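Local coordinates for protein aminoacyltransferase FemA (Staphylococcus aureus, PDB 1LRZ) that adds glycines 2 and 3 of the pentaglycine bridge of staphylococcal peptidoglycan, taking the glycines from glycyl-tRNA, at residues A[62-67]-A[101-106]; A[111-116]-A[127-132]; A[257-262]-A[288-293]. One frame throughout, in Å; residues are numbered along the deposited sequence.

Interaction 1 (A[62-67]-A[101-106]); sequences PVMKVF and RCLYLH
Leu103 points its side chain into the tight turn at 62-67, where three residues receive it. Its CG is anti to the backbone N (chi1 171°), and of the two methyls beyond it CD2 makes the contact. CD2 lies 3.7 Å from Val63 CG2 and equally 3.7 Å from Met64 CG, and both of these side chains slant across it. The bend of the Met64 chain beyond CG leads its sulfur end off from Leu103, so that the methylene, not the thioether, does the touching. Phe67 meets the same leucine nearer the backbone: the two side chains cross at about a right angle, and Phe67 CB is 3.6 Å from Leu103 CB. The turn is the reversal of a beta-hairpin, joining strand 52-63 to strand 67-78 and closed by Val63 N to Phe67 O at 3.0 Å and a weak return bond from Phe67 N to Val63 O. Strand 102-107 runs parallel to strand 67-78 in the same mixed sheet, and at Leu103 the chain turns a corner. Helix 403-411 packs on Leu103 and Met64 through Val405. Just before that corner, Arg101 O lies at the edge of the Phe67 ring, near its plane, and 3.2 Å from Phe67 CA, a CA-H...O contact well bent at the hydrogen (122°). The Arg101 side chain runs extended from CG to NE past the turn, its CD 3.6 Å from Val66 O. Water 1 bridges the Val66 carbonyl and the guanidinium, donating to Val66 O and accepting from Arg101 NH2, 2.8 Å away.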
loop_
_atom_site.group_PDB
_atom_site.type_symbol
_atom_site.label_atom_id
_atom_site.label_comp_id
_atom_site.label_asym_id
_atom_site.label_seq_id
_atom_site.Cartn_x
_atom_site.Cartn_y
_atom_site.Cartn_z
ATOM N N PRO A 62 -24.231 12.404 11.910
ATOM C CA PRO A 62 -25.664 12.486 12.210
ATOM C C PRO A 62 -26.543 11.766 11.192
ATOM O O PRO A 62 -26.331 11.878 9.988
ATOM C CB PRO A 62 -25.927 13.994 12.255
ATOM C CG PRO A 62 -24.880 14.555 11.352
ATOM C CD PRO A 62 -23.656 13.742 11.699
ATOM N N VAL A 63 -27.503 10.995 11.692
ATOM C CA VAL A 63 -28.449 10.279 10.846
ATOM C C VAL A 63 -29.809 10.278 11.532
ATOM O O VAL A 63 -29.898 10.304 12.766
ATOM C CB VAL A 63 -28.028 8.804 10.593
ATOM C CG1 VAL A 63 -26.717 8.765 9.819
ATOM C CG2 VAL A 63 -27.899 8.055 11.932
ATOM N N MET A 64 -30.864 10.248 10.723
ATOM C CA MET A 64 -32.225 10.239 11.230
ATOM C C MET A 64 -32.517 11.332 12.280
ATOM O O MET A 64 -33.090 11.067 13.348
ATOM C CB MET A 64 -32.560 8.841 11.768
ATOM C CG MET A 64 -32.469 7.743 10.686
ATOM S SD MET A 64 -33.621 7.976 9.271
ATOM C CE MET A 64 -35.057 7.290 9.999
ATOM N N LYS A 65 -32.090 12.554 11.964
ATOM C CA LYS A 65 -32.334 13.739 12.784
ATOM C C LYS A 65 -31.577 13.924 14.092
ATOM O O LYS A 65 -30.845 14.897 14.256
ATOM C CB LYS A 65 -33.836 13.852 13.096
ATOM C CG LYS A 65 -34.758 13.560 11.928
ATOM C CD LYS A 65 -34.563 14.538 10.797
ATOM C CE LYS A 65 -35.648 14.338 9.750
ATOM N NZ LYS A 65 -35.480 15.253 8.588
ATOM N N VAL A 66 -31.788 13.017 15.040
ATOM C CA VAL A 66 -31.146 13.145 16.342
ATOM C C VAL A 66 -30.163 12.040 16.672
ATOM O O VAL A 66 -29.534 12.073 17.726
ATOM C CB VAL A 66 -32.189 13.168 17.485
ATOM C CG1 VAL A 66 -33.006 14.440 17.430
ATOM C CG2 VAL A 66 -33.092 11.929 17.388
ATOM N N PHE A 67 -30.025 11.061 15.788
ATOM C CA PHE A 67 -29.117 9.949 16.054
ATOM C C PHE A 67 -27.767 10.065 15.361
ATOM O O PHE A 67 -27.478 11.047 14.675
ATOM C CB PHE A 67 -29.783 8.628 15.666
ATOM C CG PHE A 67 -31.019 8.323 16.458
ATOM C CD1 PHE A 67 -32.270 8.718 15.999
ATOM C CD2 PHE A 67 -30.928 7.669 17.686
ATOM C CE1 PHE A 67 -33.427 8.470 16.754
ATOM C CE2 PHE A 67 -32.077 7.414 18.452
ATOM C CZ PHE A 67 -33.328 7.818 17.981
ATOM N N ARG A 101 -26.285 8.748 21.559
ATOM C CA ARG A 101 -27.407 8.678 20.620
ATOM C C ARG A 101 -27.089 7.918 19.334
ATOM O O ARG A 101 -27.470 8.327 18.232
ATOM C CB ARG A 101 -27.879 10.106 20.288
ATOM C CG ARG A 101 -28.283 10.922 21.534
ATOM C CD ARG A 101 -28.837 12.328 21.218
ATOM N NE ARG A 101 -29.361 12.950 22.435
ATOM C CZ ARG A 101 -30.096 14.060 22.472
ATOM N NH1 ARG A 101 -30.519 14.534 23.643
ATOM N NH2 ARG A 101 -30.409 14.699 21.346
ATOM N N CYS A 102 -26.399 6.796 19.480
ATOM C CA CYS A 102 -26.057 6.002 18.323
ATOM C C CYS A 102 -27.294 5.290 17.797
ATOM O O CYS A 102 -28.105 4.780 18.575
ATOM C CB CYS A 102 -24.987 4.976 18.700
ATOM S SG CYS A 102 -24.539 3.866 17.352
ATOM N N LEU A 103 -27.444 5.271 16.474
ATOM C CA LEU A 103 -28.551 4.576 15.830
ATOM C C LEU A 103 -28.065 3.161 15.513
ATOM O O LEU A 103 -28.792 2.185 15.699
ATOM C CB LEU A 103 -28.956 5.270 14.526
ATOM C CG LEU A 103 -29.957 4.473 13.684
ATOM C CD1 LEU A 103 -31.208 4.149 14.506
ATOM C CD2 LEU A 103 -30.326 5.281 12.441
ATOM N N TYR A 104 -26.844 3.068 14.989
ATOM C CA TYR A 104 -26.223 1.780 14.691
ATOM C C TYR A 104 -24.709 1.923 14.674
ATOM O O TYR A 104 -24.180 2.964 14.284
ATOM C CB TYR A 104 -26.735 1.178 13.371
ATOM C CG TYR A 104 -26.302 1.865 12.099
ATOM C CD1 TYR A 104 -25.390 1.258 11.229
ATOM C CD2 TYR A 104 -26.856 3.078 11.726
ATOM C CE1 TYR A 104 -25.054 1.854 10.002
ATOM C CE2 TYR A 104 -26.530 3.687 10.513
ATOM C CZ TYR A 104 -25.632 3.069 9.654
ATOM O OH TYR A 104 -25.327 3.676 8.460
ATOM N N LEU A 105 -24.032 0.876 15.140
ATOM C CA LEU A 105 -22.579 0.830 15.237
ATOM C C LEU A 105 -22.024 -0.128 14.187
ATOM O O LEU A 105 -22.405 -1.301 14.130
ATOM C CB LEU A 105 -22.176 0.376 16.641
ATOM C CG LEU A 105 -20.720 -0.024 16.904
ATOM C CD1 LEU A 105 -19.783 1.131 16.581
ATOM C CD2 LEU A 105 -20.586 -0.446 18.364
ATOM N N HIS A 106 -21.119 0.393 13.365
ATOM C CA HIS A 106 -20.506 -0.350 12.275
ATOM C C HIS A 106 -19.015 -0.609 12.556
ATOM O O HIS A 106 -18.241 0.335 12.731
ATOM C CB HIS A 106 -20.679 0.474 10.986
ATOM C CG HIS A 106 -19.983 -0.091 9.789
ATOM N ND1 HIS A 106 -19.774 0.650 8.642
ATOM C CD2 HIS A 106 -19.440 -1.308 9.556
ATOM C CE1 HIS A 106 -19.129 -0.092 7.756
ATOM N NE2 HIS A 106 -18.916 -1.283 8.288
HETATM O O HOH W 1 -29.127 14.508 18.809
#

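Interaction 2 (A[111-116]-A[127-132]); sequences LPYQYL and GNDWFF
Gly127 enters the contact with backbone alone, its N 4.5 Å from Tyr113 O. Asn128 makes the direct polar link: its ND2 donates to Pro112 O at 2.7 Å, nearly straight at 170°. The acceptor lies almost in the amide plane of Asn128, whereas the donor is tilted 27° from the carbonyl plane of Pro112. The same amide rests on Leu111, whose CD1 is 3.5 Å from ND2; the methyl approaches ND2 at roughly a right angle to its bond to Pro112 O. The backbone N of Asn128 donates to water 2, which in turn donates to Tyr113 O and to Asp129 OD1, tying both segments together through one molecule. Asp129 OD1 also sits in the plane of the Tyr113 ring at its edge, 3.5 Å from CE1, the carboxylate and ring planes being inclined to each other by about half a right angle. Trp130 turns its CB bond from the strand and packs on helix 83-98. Phe131 offers a ring face to Leu111: CD2 stands 3.8 Å from the ring centroid, close to the normal, in a CH-pi contact. Leu111 CG is anti to its backbone N, and of the two methyls beyond it one serves Asn128 and the other Phe131. Phe132 directs its edge at the face of Tyr113, a T-shaped pair with centroids 5.3 Å apart and planes at 73°. On the opposite face of that tyrosine, Gln114 CG lies over the ring centre. Tyr113 and Gln114 both pair with Glu392 of the neighbouring strand 389-393, a classic beta bulge, and the whole arrangement packs the first turn of helix 130-137 against strand 112-116, directly after the hairpin 112-116/122-125.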
loop_
_atom_site.group_PDB
_atom_site.type_symbol
_atom_site.label_atom_id
_atom_site.label_comp_id
_atom_site.label_asym_id
_atom_site.label_seq_id
_atom_site.Cartn_x
_atom_site.Cartn_y
_atom_site.Cartn_z
ATOM N N LEU A 111 -8.786 -7.789 11.123
ATOM C CA LEU A 111 -8.596 -9.126 11.681
ATOM C C LEU A 111 -8.639 -10.200 10.599
ATOM O O LEU A 111 -9.676 -10.401 9.974
ATOM C CB LEU A 111 -9.725 -9.389 12.695
ATOM C CG LEU A 111 -9.766 -10.727 13.436
ATOM C CD1 LEU A 111 -8.509 -10.859 14.272
ATOM C CD2 LEU A 111 -11.014 -10.799 14.329
ATOM N N PRO A 112 -7.527 -10.918 10.383
ATOM C CA PRO A 112 -7.505 -11.963 9.356
ATOM C C PRO A 112 -8.533 -13.050 9.625
ATOM O O PRO A 112 -8.824 -13.380 10.777
ATOM C CB PRO A 112 -6.080 -12.517 9.433
ATOM C CG PRO A 112 -5.285 -11.374 9.980
ATOM C CD PRO A 112 -6.212 -10.803 11.039
ATOM N N TYR A 113 -9.052 -13.609 8.535
ATOM C CA TYR A 113 -10.032 -14.680 8.569
ATOM C C TYR A 113 -9.398 -15.907 7.904
ATOM O O TYR A 113 -9.247 -16.956 8.532
ATOM C CB TYR A 113 -11.293 -14.243 7.812
ATOM C CG TYR A 113 -12.241 -15.365 7.445
ATOM C CD1 TYR A 113 -12.568 -16.373 8.369
ATOM C CD2 TYR A 113 -12.833 -15.407 6.186
ATOM C CE1 TYR A 113 -13.456 -17.392 8.044
ATOM C CE2 TYR A 113 -13.731 -16.424 5.845
ATOM C CZ TYR A 113 -14.039 -17.410 6.777
ATOM O OH TYR A 113 -14.938 -18.396 6.448
ATOM N N GLN A 114 -9.007 -15.749 6.642
ATOM C CA GLN A 114 -8.387 -16.818 5.862
ATOM C C GLN A 114 -7.195 -16.297 5.047
ATOM O O GLN A 114 -7.100 -15.099 4.770
ATOM C CB GLN A 114 -9.401 -17.411 4.868
ATOM C CG GLN A 114 -10.659 -17.979 5.474
ATOM C CD GLN A 114 -11.535 -18.658 4.432
ATOM O OE1 GLN A 114 -11.910 -19.818 4.596
ATOM N NE2 GLN A 114 -11.866 -17.935 3.353
ATOM N N TYR A 115 -6.313 -17.214 4.650
ATOM C CA TYR A 115 -5.151 -16.905 3.817
ATOM C C TYR A 115 -5.386 -17.641 2.505
ATOM O O TYR A 115 -5.853 -18.775 2.512
ATOM C CB TYR A 115 -3.867 -17.431 4.454
ATOM C CG TYR A 115 -3.592 -16.832 5.806
ATOM C CD1 TYR A 115 -3.658 -17.610 6.968
ATOM C CD2 TYR A 115 -3.271 -15.481 5.928
ATOM C CE1 TYR A 115 -3.409 -17.044 8.224
ATOM C CE2 TYR A 115 -3.020 -14.908 7.170
ATOM C CZ TYR A 115 -3.092 -15.689 8.308
ATOM O OH TYR A 115 -2.837 -15.111 9.522
ATOM N N LEU A 116 -5.072 -16.998 1.386
ATOM C CA LEU A 116 -5.258 -17.615 0.073
ATOM C C LEU A 116 -4.053 -17.312 -0.804
ATOM O O LEU A 116 -3.208 -16.498 -0.424
ATOM C CB LEU A 116 -6.511 -17.040 -0.615
ATOM C CG LEU A 116 -7.852 -17.197 0.127
ATOM C CD1 LEU A 116 -8.102 -15.995 1.036
ATOM C CD2 LEU A 116 -8.970 -17.301 -0.874
ATOM N N GLY A 127 -7.517 -18.802 12.219
ATOM C CA GLY A 127 -7.828 -19.226 13.577
ATOM C C GLY A 127 -8.686 -18.261 14.381
ATOM O O GLY A 127 -8.686 -18.306 15.613
ATOM N N ASN A 128 -9.429 -17.399 13.695
ATOM C CA ASN A 128 -10.268 -16.403 14.365
ATOM C C ASN A 128 -11.759 -16.610 14.120
ATOM O O ASN A 128 -12.564 -15.712 14.379
ATOM C CB ASN A 128 -9.863 -14.987 13.905
ATOM C CG ASN A 128 -8.383 -14.704 14.129
ATOM O OD1 ASN A 128 -7.827 -15.072 15.163
ATOM N ND2 ASN A 128 -7.740 -14.042 13.164
ATOM N N ASP A 129 -12.123 -17.788 13.626
ATOM C CA ASP A 129 -13.525 -18.119 13.344
ATOM C C ASP A 129 -14.460 -17.856 14.537
ATOM O O ASP A 129 -15.616 -17.487 14.344
ATOM C CB ASP A 129 -13.641 -19.593 12.940
ATOM C CG ASP A 129 -13.112 -19.867 11.540
ATOM O OD1 ASP A 129 -12.423 -18.998 10.958
ATOM O OD2 ASP A 129 -13.388 -20.969 11.022
ATOM N N TRP A 130 -13.964 -18.064 15.758
ATOM C CA TRP A 130 -14.762 -17.845 16.968
ATOM C C TRP A 130 -15.314 -16.419 17.030
ATOM O O TRP A 130 -16.344 -16.155 17.663
ATOM C CB TRP A 130 -13.918 -18.093 18.222
ATOM C CG TRP A 130 -12.785 -17.132 18.386
ATOM C CD1 TRP A 130 -11.518 -17.267 17.896
ATOM C CD2 TRP A 130 -12.829 -15.855 19.040
ATOM N NE1 TRP A 130 -10.769 -16.155 18.202
ATOM C CE2 TRP A 130 -11.548 -15.273 18.905
ATOM C CE3 TRP A 130 -13.826 -15.147 19.731
ATOM C CZ2 TRP A 130 -11.240 -14.004 19.428
ATOM C CZ3 TRP A 130 -13.515 -13.881 20.253
ATOM C CH2 TRP A 130 -12.232 -13.329 20.098
ATOM N N PHE A 131 -14.621 -15.499 16.372
ATOM C CA PHE A 131 -15.035 -14.105 16.374
ATOM C C PHE A 131 -16.451 -13.905 15.841
ATOM O O PHE A 131 -17.221 -13.123 16.403
ATOM C CB PHE A 131 -14.069 -13.262 15.540
ATOM C CG PHE A 131 -14.286 -11.789 15.682
ATOM C CD1 PHE A 131 -13.974 -11.140 16.876
ATOM C CD2 PHE A 131 -14.814 -11.045 14.631
ATOM C CE1 PHE A 131 -14.183 -9.771 17.022
ATOM C CE2 PHE A 131 -15.024 -9.684 14.766
ATOM C CZ PHE A 131 -14.709 -9.040 15.964
ATOM N N PHE A 132 -16.800 -14.597 14.759
ATOM C CA PHE A 132 -18.136 -14.441 14.184
ATOM C C PHE A 132 -19.247 -14.741 15.198
ATOM O O PHE A 132 -20.210 -13.978 15.317
ATOM C CB PHE A 132 -18.309 -15.328 12.941
ATOM C CG PHE A 132 -17.381 -14.968 11.793
ATOM C CD1 PHE A 132 -16.131 -15.578 11.670
ATOM C CD2 PHE A 132 -17.752 -14.001 10.853
ATOM C CE1 PHE A 132 -15.260 -15.235 10.631
ATOM C CE2 PHE A 132 -16.888 -13.645 9.803
ATOM C CZ PHE A 132 -15.640 -14.264 9.694
HETATM O O HOH W 2 -10.268 -17.239 11.151
#

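Interaction 3 (A[257-262]-A[288-293]); sequences DILNKD and QQLDAN
The helical segments 257-262 and 288-293 run antiparallel, their axes 10.0 Å apart at closest approach and their directions 157° apart, with the CA atoms of Leu259 and Leu290 nearest each other. Leu259 has the largest share of the contact. Its CG is anti to the carbonyl carbon (chi1 -74°), and the two methyls beyond it spread over the opposing helix. CD2 touches the amide of Gln289, 3.6 Å from OE1, while CD1 lies over the Gln289 backbone, 4.0 Å from its carbonyl O, and 4.2 Å from Asn293 CB. The two side chains Leu259 and Gln289 cross at about a right angle, so the glutamine passes across the leucine and lays its apolar CB as well as its amide against the methyls. Its NE2 makes a weak hydrogen bond to Asn285 O, one turn back in its own helix. Leu290 packs at the root of the same leucine side chain, its CD2 3.6 Å from Leu259 CB. Asn260 meets Leu290 at about a right angle, its OD1 3.7 Å from CD1 and 3.7 Å from CD2, an oxygen set against both methyls at the margin of the interface. Between the segments themselves the contact is one of packing, but Arg256, one turn before Asn260, hydrogen-bonds through NH1 to Leu290 O. Leu263 adds a further apolar contact to Leu290. Leu259 is thus surrounded by Leu286, Gln289, Leu290 and Asn293, positions i, i+3, i+4 and i+7 of the facing helix, which is knobs-into-holes packing. It is typical of an antiparallel coiled coil, here the long helical arm of FemA, which resembles the arm of seryl-tRNA synthetase and may likewise help bind tRNA.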
loop_
_atom_site.group_PDB
_atom_site.type_symbol
_atom_site.label_atom_id
_atom_site.label_comp_id
_atom_site.label_asym_id
_atom_site.label_seq_id
_atom_site.Cartn_x
_atom_site.Cartn_y
_atom_site.Cartn_z
ATOM N N ASP A 257 31.749 7.021 -24.301
ATOM C CA ASP A 257 33.181 7.282 -24.332
ATOM C C ASP A 257 33.934 5.993 -24.041
ATOM O O ASP A 257 34.885 5.650 -24.743
ATOM C CB ASP A 257 33.573 8.338 -23.296
ATOM C CG ASP A 257 32.984 9.698 -23.598
ATOM O OD1 ASP A 257 32.828 10.025 -24.795
ATOM O OD2 ASP A 257 32.688 10.446 -22.636
ATOM N N ILE A 258 33.503 5.277 -23.005
ATOM C CA ILE A 258 34.146 4.021 -22.644
ATOM C C ILE A 258 34.065 2.996 -23.783
ATOM O O ILE A 258 35.052 2.325 -24.089
ATOM C CB ILE A 258 33.522 3.429 -21.369
ATOM C CG1 ILE A 258 33.862 4.329 -20.176
ATOM C CG2 ILE A 258 34.021 2.008 -21.153
ATOM C CD1 ILE A 258 33.340 3.818 -18.848
ATOM N N LEU A 259 32.897 2.877 -24.408
ATOM C CA LEU A 259 32.736 1.940 -25.515
ATOM C C LEU A 259 33.689 2.300 -26.660
ATOM O O LEU A 259 34.294 1.418 -27.279
ATOM C CB LEU A 259 31.292 1.963 -26.034
ATOM C CG LEU A 259 30.228 1.277 -25.173
ATOM C CD1 LEU A 259 28.849 1.516 -25.770
ATOM C CD2 LEU A 259 30.530 -0.216 -25.082
ATOM N N ASN A 260 33.809 3.595 -26.946
ATOM C CA ASN A 260 34.686 4.054 -28.023
ATOM C C ASN A 260 36.145 3.707 -27.749
ATOM O O ASN A 260 36.873 3.292 -28.655
ATOM C CB ASN A 260 34.540 5.565 -28.244
ATOM C CG ASN A 260 33.356 5.913 -29.137
ATOM O OD1 ASN A 260 33.118 5.258 -30.155
ATOM N ND2 ASN A 260 32.616 6.950 -28.767
ATOM N N LYS A 261 36.558 3.874 -26.497
ATOM C CA LYS A 261 37.922 3.566 -26.099
ATOM C C LYS A 261 38.181 2.070 -26.247
ATOM O O LYS A 261 39.243 1.657 -26.723
ATOM C CB LYS A 261 38.159 3.993 -24.651
ATOM C CG LYS A 261 39.581 3.766 -24.175
ATOM C CD LYS A 261 39.791 4.291 -22.762
ATOM C CE LYS A 261 41.216 4.027 -22.287
ATOM N NZ LYS A 261 41.430 4.522 -20.896
ATOM N N ASP A 262 37.217 1.251 -25.837
ATOM C CA ASP A 262 37.386 -0.192 -25.963
ATOM C C ASP A 262 37.381 -0.592 -27.431
ATOM O O ASP A 262 38.131 -1.475 -27.844
ATOM C CB ASP A 262 36.284 -0.940 -25.208
ATOM C CG ASP A 262 36.446 -0.842 -23.703
ATOM O OD1 ASP A 262 37.588 -1.008 -23.216
ATOM O OD2 ASP A 262 35.437 -0.611 -23.002
ATOM N N GLN A 288 27.979 -2.995 -31.980
ATOM C CA GLN A 288 26.556 -3.202 -31.755
ATOM C C GLN A 288 26.085 -2.409 -30.534
ATOM O O GLN A 288 25.018 -1.790 -30.560
ATOM C CB GLN A 288 26.278 -4.696 -31.570
ATOM C CG GLN A 288 24.829 -5.084 -31.731
ATOM C CD GLN A 288 24.644 -6.590 -31.779
ATOM O OE1 GLN A 288 23.744 -7.088 -32.455
ATOM N NE2 GLN A 288 25.489 -7.323 -31.057
ATOM N N GLN A 289 26.882 -2.427 -29.466
ATOM C CA GLN A 289 26.530 -1.690 -28.257
ATOM C C GLN A 289 26.552 -0.188 -28.541
ATOM O O GLN A 289 25.727 0.556 -28.021
ATOM C CB GLN A 289 27.509 -2.003 -27.128
ATOM C CG GLN A 289 27.488 -3.437 -26.658
ATOM C CD GLN A 289 28.540 -3.689 -25.599
ATOM O OE1 GLN A 289 28.461 -3.157 -24.494
ATOM N NE2 GLN A 289 29.542 -4.485 -25.936
ATOM N N LEU A 290 27.499 0.255 -29.365
ATOM C CA LEU A 290 27.575 1.670 -29.704
ATOM C C LEU A 290 26.313 2.096 -30.445
ATOM O O LEU A 290 25.766 3.161 -30.181
ATOM C CB LEU A 290 28.815 1.965 -30.561
ATOM C CG LEU A 290 30.122 2.121 -29.770
ATOM C CD1 LEU A 290 31.315 2.018 -30.709
ATOM C CD2 LEU A 290 30.124 3.464 -29.034
ATOM N N ASP A 291 25.836 1.263 -31.366
ATOM C CA ASP A 291 24.628 1.614 -32.118
ATOM C C ASP A 291 23.416 1.670 -31.193
ATOM O O ASP A 291 22.557 2.545 -31.321
ATOM C CB ASP A 291 24.393 0.616 -33.259
ATOM C CG ASP A 291 25.525 0.632 -34.286
ATOM O OD1 ASP A 291 26.310 1.609 -34.293
ATOM O OD2 ASP A 291 25.628 -0.322 -35.089
ATOM N N ALA A 292 23.344 0.746 -30.250
ATOM C CA ALA A 292 22.226 0.755 -29.320
ATOM C C ALA A 292 22.346 2.011 -28.439
ATOM O O ALA A 292 21.359 2.682 -28.149
ATOM C CB ALA A 292 22.255 -0.501 -28.466
ATOM N N ASN A 293 23.565 2.319 -28.016
ATOM C CA ASN A 293 23.803 3.489 -27.177
ATOM C C ASN A 293 23.370 4.749 -27.930
ATOM O O ASN A 293 22.715 5.630 -27.364
ATOM C CB ASN A 293 25.288 3.579 -26.804
ATOM C CG ASN A 293 25.627 4.860 -26.055
ATOM O OD1 ASN A 293 25.544 4.927 -24.824
ATOM N ND2 ASN A 293 26.002 5.891 -26.802
#

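How the interactions relate
The three contacts follow one another along the chain without overlapping. Interactions 1 and 2 are successive, since strand 102-107 leads on to strand 112-116; their centres are 29 Å apart and their nearest atoms about 10 Å apart, and they involve different mixed sheets of the globular body. Helix 83-98 bears on both, under Cys102 in interaction 1 and against Trp130 and Phe131 in interaction 2. Interaction 3 stands apart on the arm that projects from this globular body, across the chain's centre from both others, 72 Å from interaction 1 and 58 Å from interaction 2, centre to centre.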